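Local atomic coordinates of ChiX (Serratia marcescens, PDB entry 5OPZ), a protein that acts as a zinc-dependent L-Ala D-Glu endopeptidase that cleaves peptidoglycan and is required for chitinase secretion. Residues Arg23-Asp28 with His76-Val81; Val100-Ala105 with Ile111-Gly116. All blocks are in the same frame, centred on the assembly; numbering follows the deposited sequence.

Both contacts bring a helix-bearing part of the chain to the four-stranded antiparallel sheet of this zinc peptidase, and they follow one another along the sequence, contact 1 closing before contact 2 opens. Contact 1 is buried: the turn leading into helix 27-39 lies against strand 77-82, an inner strand that carries one of the zinc ligands. Contact 2 is only partly buried and joins helix 92-109 to strand 113-115 at the sheet's border. Each has a valine pair; beside it, contact 1 sets two histidine rings and contact 2 an arginine and a tryptophan. The two meet where Asp28 CB packs 3.8 Å from Ile111 CD1.

Contact 1 of 2, residues Arg23-Asp28 with His76-Val81; sequences RGVHPD and HAVDVV. With ZN (zinc ion), chain C.
Val25 and His26, in the N-cap turn of helix 27-39, lie against His76 and Val78, where the chain enters strand 77-82. This is one of the two inner strands of the antiparallel sheet in a zinc peptidase domain of the D-alanyl-D-alanine carboxypeptidase family (clan MD). The valine side is buried and apolar. Val25 turns its CG1 branch, anti to the backbone N (chi1 173°), to Val78 CG1 at 4.1 Å, the two side chains crossing at about a right angle. Leu29 and Ile33 of helix 27-39 and Val46 of strand 44-48 pack on Val78, and Val30 of the same helix on Val25. The His26 side, by contrast, is partly open to solvent. Its ring and that of His76 meet obliquely, planes at 37° and centroids 5.4 Å apart. The nearest atoms are His26 CD2 and His76 NE2, at 3.9 Å. Tyr135 meets His26 edge-to-face, and His76 ND1 is hydrogen-bonded to Thr74 OG1. One strand residue further on from Val78, Asp79 binds the zinc through OD1 at 2.0 Å, with His72 and His127 as the other protein ligands. His26 itself caps the helix: Pro27 CD lies over one face of its imidazole, and Asp28 N donates in the ring plane to His26 ND1 at 3.0 Å, with an N-H...N angle of 156°.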
loop_
_atom_site.group_PDB
_atom_site.type_symbol
_atom_site.label_atom_id
_atom_site.label_comp_id
_atom_site.label_asym_id
_atom_site.label_seq_id
_atom_site.Cartn_x
_atom_site.Cartn_y
_atom_site.Cartn_z
ATOM N N ARG A 23 9.339 0.062 6.980
ATOM C CA ARG A 23 10.778 -0.070 7.062
ATOM C C ARG A 23 11.283 -1.038 5.971
ATOM O O ARG A 23 10.720 -2.120 5.747
ATOM C CB ARG A 23 11.218 -0.515 8.451
ATOM C CG ARG A 23 11.003 0.517 9.538
ATOM C CD ARG A 23 11.449 -0.139 10.843
ATOM N NE ARG A 23 11.196 0.684 12.026
ATOM C CZ ARG A 23 12.089 1.494 12.592
ATOM N NH1 ARG A 23 13.331 1.605 12.117
ATOM N NH2 ARG A 23 11.735 2.197 13.673
ATOM N N GLY A 24 12.336 -0.607 5.277
ATOM C CA GLY A 24 12.868 -1.322 4.136
ATOM C C GLY A 24 12.206 -1.079 2.789
ATOM O O GLY A 24 12.711 -1.517 1.772
ATOM N N VAL A 25 11.093 -0.371 2.753
ATOM C CA VAL A 25 10.441 0.011 1.510
ATOM C C VAL A 25 11.275 1.154 0.900
ATOM O O VAL A 25 11.857 2.006 1.602
ATOM C CB VAL A 25 8.954 0.350 1.801
ATOM C CG1 VAL A 25 8.253 0.920 0.614
ATOM C CG2 VAL A 25 8.276 -0.923 2.250
ATOM N N HIS A 26 11.251 1.235 -0.421
ATOM C CA HIS A 26 11.953 2.304 -1.152
ATOM C C HIS A 26 11.594 3.664 -0.573
ATOM O O HIS A 26 10.397 3.941 -0.440
ATOM C CB HIS A 26 11.578 2.268 -2.627
ATOM C CG HIS A 26 12.460 3.104 -3.495
ATOM N ND1 HIS A 26 12.398 4.481 -3.502
ATOM C CD2 HIS A 26 13.475 2.773 -4.320
ATOM C CE1 HIS A 26 13.335 4.959 -4.300
ATOM N NE2 HIS A 26 13.984 3.936 -4.827
ATOM N N PRO A 27 12.586 4.511 -0.231
ATOM C CA PRO A 27 12.262 5.802 0.370
ATOM C C PRO A 27 11.247 6.651 -0.385
ATOM O O PRO A 27 10.543 7.426 0.246
ATOM C CB PRO A 27 13.633 6.480 0.495
ATOM C CG PRO A 27 14.620 5.357 0.544
ATOM C CD PRO A 27 14.043 4.271 -0.308
ATOM N N ASP A 28 11.212 6.599 -1.708
ATOM C CA ASP A 28 10.286 7.399 -2.471
ATOM C C ASP A 28 8.843 6.919 -2.287
ATOM O O ASP A 28 7.920 7.749 -2.169
ATOM C CB ASP A 28 10.652 7.489 -3.938
ATOM C CG ASP A 28 11.931 8.291 -4.169
ATOM O OD1 ASP A 28 12.434 8.969 -3.223
ATOM O OD2 ASP A 28 12.393 8.228 -5.320
ATOM N N HIS A 76 9.585 -2.061 -3.589
ATOM C CA HIS A 76 8.866 -1.167 -4.494
ATOM C C HIS A 76 7.327 -1.250 -4.368
ATOM O O HIS A 76 6.632 -0.649 -5.224
ATOM C CB HIS A 76 9.301 -1.369 -5.939
ATOM C CG HIS A 76 10.737 -1.048 -6.192
ATOM N ND1 HIS A 76 11.749 -1.956 -5.978
ATOM C CD2 HIS A 76 11.329 0.066 -6.685
ATOM C CE1 HIS A 76 12.897 -1.410 -6.328
ATOM N NE2 HIS A 76 12.675 -0.182 -6.741
ATOM N N ALA A 77 6.798 -1.949 -3.362
ATOM C CA ALA A 77 5.352 -2.065 -3.241
ATOM C C ALA A 77 4.922 -2.160 -1.804
ATOM O O ALA A 77 5.670 -2.580 -0.934
ATOM C CB ALA A 77 4.887 -3.291 -4.005
ATOM N N VAL A 78 3.690 -1.746 -1.559
ATOM C CA VAL A 78 3.007 -1.931 -0.283
ATOM C C VAL A 78 1.602 -2.445 -0.556
ATOM O O VAL A 78 0.988 -2.094 -1.573
ATOM C CB VAL A 78 2.934 -0.632 0.556
ATOM C CG1 VAL A 78 4.342 -0.175 0.923
ATOM C CG2 VAL A 78 2.197 0.455 -0.172
ATOM N N ASP A 79 1.103 -3.241 0.397
ATOM C CA ASP A 79 -0.329 -3.522 0.530
ATOM C C ASP A 79 -0.845 -2.795 1.760
ATOM O O ASP A 79 -0.254 -2.913 2.812
ATOM C CB ASP A 79 -0.541 -5.015 0.654
ATOM C CG ASP A 79 -0.262 -5.785 -0.607
ATOM O OD1 ASP A 79 -0.016 -5.218 -1.661
ATOM O OD2 ASP A 79 -0.285 -7.013 -0.557
ATOM N N VAL A 80 -1.893 -2.026 1.561
ATOM C CA VAL A 80 -2.516 -1.309 2.643
ATOM C C VAL A 80 -3.742 -2.078 3.130
ATOM O O VAL A 80 -4.306 -2.902 2.435
ATOM C CB VAL A 80 -2.941 0.130 2.274
ATOM C CG1 VAL A 80 -1.746 0.920 1.749
ATOM C CG2 VAL A 80 -4.049 0.150 1.248
ATOM N N VAL A 81 -4.104 -1.807 4.366
ATOM C CA VAL A 81 -5.311 -2.344 4.961
ATOM C C VAL A 81 -6.133 -1.167 5.509
ATOM O O VAL A 81 -5.619 -0.353 6.321
ATOM C CB VAL A 81 -5.041 -3.415 6.034
ATOM C CG1 VAL A 81 -4.191 -2.922 7.147
ATOM C CG2 VAL A 81 -6.345 -3.992 6.563
HETATM ZN ZN ZN C . 0.888 -6.226 -3.122
#

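Contact 2 of 2, residues Val100-Ala105 with Ile111-Gly116; sequences VAVRRA and IIVEWG
Val100-Ala105 is a run of helix 92-109, with regular backbone bonds such as Arg104 N to Val100 O; Ile111-Gly116 is extended through Trp115 and leaves that form at Gly116. The two run in nearly opposite directions, a helix-turn-strand unit whose strand, 113-115 at the sheet's edge, comes back along the helix. The backbones come nearest at Arg103 and Val113, whose CA atoms are 7.1 Å apart, so side chains bridge the gap. Val102 and Val113 point at each other and cross at about a right angle, CG1 to CG1 at 4.0 Å; in both, CG1 is the branch anti to the backbone N. Nearer the surface, the Arg103 chain, bent at chi3 (-57°), brings NH2 to 3.6 Å from Trp115 CE3. The indole carbons lie at the guanidinium's edge, the two planes 64° apart. A salt bridge from Arg103 NH2 to Glu118 OE2 holds the charged end, and Trp115 NE1 is hydrogen-bonded to Gly125 O. Around this joint, Phe128 of strand 127-130 stacks on Trp115 and touches both valines, Ala36 of helix 27-39 packs on Val102, and Ala106 and Ala99 of helix 92-109 meet Val113 and Trp115 respectively.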
loop_
_atom_site.group_PDB
_atom_site.type_symbol
_atom_site.label_atom_id
_atom_site.label_comp_id
_atom_site.label_asym_id
_atom_site.label_seq_id
_atom_site.Cartn_x
_atom_site.Cartn_y
_atom_site.Cartn_z
ATOM N N VAL A 100 -7.400 7.663 -3.676
ATOM C CA VAL A 100 -7.477 9.122 -3.955
ATOM C C VAL A 100 -6.314 9.828 -3.242
ATOM O O VAL A 100 -5.650 10.711 -3.815
ATOM C CB VAL A 100 -8.812 9.722 -3.499
ATOM C CG1 VAL A 100 -8.830 11.232 -3.468
ATOM C CG2 VAL A 100 -9.894 9.201 -4.407
ATOM N N ALA A 101 -6.134 9.494 -1.964
ATOM C CA ALA A 101 -5.094 10.081 -1.160
ATOM C C ALA A 101 -3.695 9.741 -1.703
ATOM O O ALA A 101 -2.828 10.613 -1.737
ATOM C CB ALA A 101 -5.229 9.632 0.258
ATOM N N VAL A 102 -3.470 8.477 -2.065
ATOM C CA VAL A 102 -2.218 8.076 -2.631
ATOM C C VAL A 102 -1.943 8.796 -3.928
ATOM O O VAL A 102 -0.802 9.247 -4.138
ATOM C CB VAL A 102 -2.102 6.549 -2.792
ATOM C CG1 VAL A 102 -0.811 6.186 -3.528
ATOM C CG2 VAL A 102 -2.162 5.874 -1.451
ATOM N N ARG A 103 -2.942 8.908 -4.786
ATOM C CA ARG A 103 -2.767 9.598 -6.073
ATOM C C ARG A 103 -2.442 11.063 -5.895
ATOM O O ARG A 103 -1.598 11.603 -6.609
ATOM C CB ARG A 103 -4.075 9.470 -6.880
ATOM C CG ARG A 103 -4.125 9.766 -8.349
ATOM C CD ARG A 103 -5.439 9.313 -9.039
ATOM N NE ARG A 103 -5.780 7.901 -8.915
ATOM C CZ ARG A 103 -6.833 7.367 -8.263
ATOM N NH1 ARG A 103 -7.752 8.085 -7.599
ATOM N NH2 ARG A 103 -6.980 6.046 -8.303
ATOM N N ARG A 104 -3.030 11.705 -4.906
ATOM C CA ARG A 104 -2.726 13.119 -4.643
ATOM C C ARG A 104 -1.298 13.227 -4.112
ATOM O O ARG A 104 -0.505 14.049 -4.600
ATOM C CB ARG A 104 -3.690 13.703 -3.629
ATOM C CG ARG A 104 -3.335 15.096 -3.157
ATOM C CD ARG A 104 -4.261 15.602 -2.075
ATOM N NE ARG A 104 -3.685 16.783 -1.468
ATOM C CZ ARG A 104 -4.199 17.427 -0.426
ATOM N NH1 ARG A 104 -5.327 17.017 0.130
ATOM N NH2 ARG A 104 -3.586 18.492 0.050
ATOM N N ALA A 105 -0.921 12.430 -3.106
ATOM C CA ALA A 105 0.450 12.431 -2.630
ATOM C C ALA A 105 1.459 12.165 -3.727
ATOM O O ALA A 105 2.532 12.813 -3.773
ATOM C CB ALA A 105 0.624 11.442 -1.480
ATOM N N ILE A 111 5.818 11.514 -8.605
ATOM C CA ILE A 111 6.092 10.074 -8.760
ATOM C C ILE A 111 4.811 9.386 -9.156
ATOM O O ILE A 111 3.810 9.584 -8.503
ATOM C CB ILE A 111 6.564 9.491 -7.419
ATOM C CG1 ILE A 111 7.900 10.096 -7.008
ATOM C CG2 ILE A 111 6.639 7.965 -7.446
ATOM C CD1 ILE A 111 8.207 9.881 -5.575
ATOM N N ILE A 112 4.833 8.532 -10.162
ATOM C CA ILE A 112 3.660 7.717 -10.511
ATOM C C ILE A 112 3.615 6.515 -9.556
ATOM O O ILE A 112 4.604 5.805 -9.381
ATOM C CB ILE A 112 3.735 7.302 -11.992
ATOM C CG1 ILE A 112 3.585 8.529 -12.894
ATOM C CG2 ILE A 112 2.685 6.254 -12.302
ATOM C CD1 ILE A 112 3.895 8.220 -14.345
ATOM N N VAL A 113 2.455 6.291 -8.929
ATOM C CA VAL A 113 2.273 5.075 -8.135
ATOM C C VAL A 113 1.127 4.313 -8.749
ATOM O O VAL A 113 0.035 4.826 -8.816
ATOM C CB VAL A 113 2.018 5.387 -6.639
ATOM C CG1 VAL A 113 1.712 4.126 -5.824
ATOM C CG2 VAL A 113 3.224 6.147 -6.090
ATOM N N GLU A 114 1.353 3.065 -9.124
ATOM C CA GLU A 114 0.323 2.213 -9.702
ATOM C C GLU A 114 -0.466 1.581 -8.578
ATOM O O GLU A 114 0.085 1.197 -7.553
ATOM C CB GLU A 114 0.932 1.109 -10.561
ATOM C CG GLU A 114 1.563 1.558 -11.862
ATOM C CD GLU A 114 2.272 0.433 -12.613
ATOM O OE1 GLU A 114 3.286 -0.121 -12.122
ATOM O OE2 GLU A 114 1.800 0.092 -13.708
ATOM N N TRP A 115 -1.770 1.528 -8.787
ATOM C CA TRP A 115 -2.728 0.962 -7.850
ATOM C C TRP A 115 -3.333 -0.340 -8.420
ATOM O O TRP A 115 -3.769 -0.347 -9.563
ATOM C CB TRP A 115 -3.841 1.972 -7.578
ATOM C CG TRP A 115 -4.895 1.521 -6.661
ATOM C CD1 TRP A 115 -4.724 0.761 -5.536
ATOM C CD2 TRP A 115 -6.310 1.748 -6.779
ATOM N NE1 TRP A 115 -5.927 0.562 -4.916
ATOM C CE2 TRP A 115 -6.916 1.158 -5.647
ATOM C CE3 TRP A 115 -7.110 2.467 -7.676
ATOM C CZ2 TRP A 115 -8.313 1.197 -5.456
ATOM C CZ3 TRP A 115 -8.487 2.519 -7.466
ATOM C CH2 TRP A 115 -9.059 1.885 -6.377
ATOM N N GLY A 116 -3.432 -1.369 -7.599
ATOM C CA GLY A 116 -4.069 -2.623 -8.025
ATOM C C GLY A 116 -5.526 -2.471 -8.331
ATOM O O GLY A 116 -6.104 -3.324 -8.973
#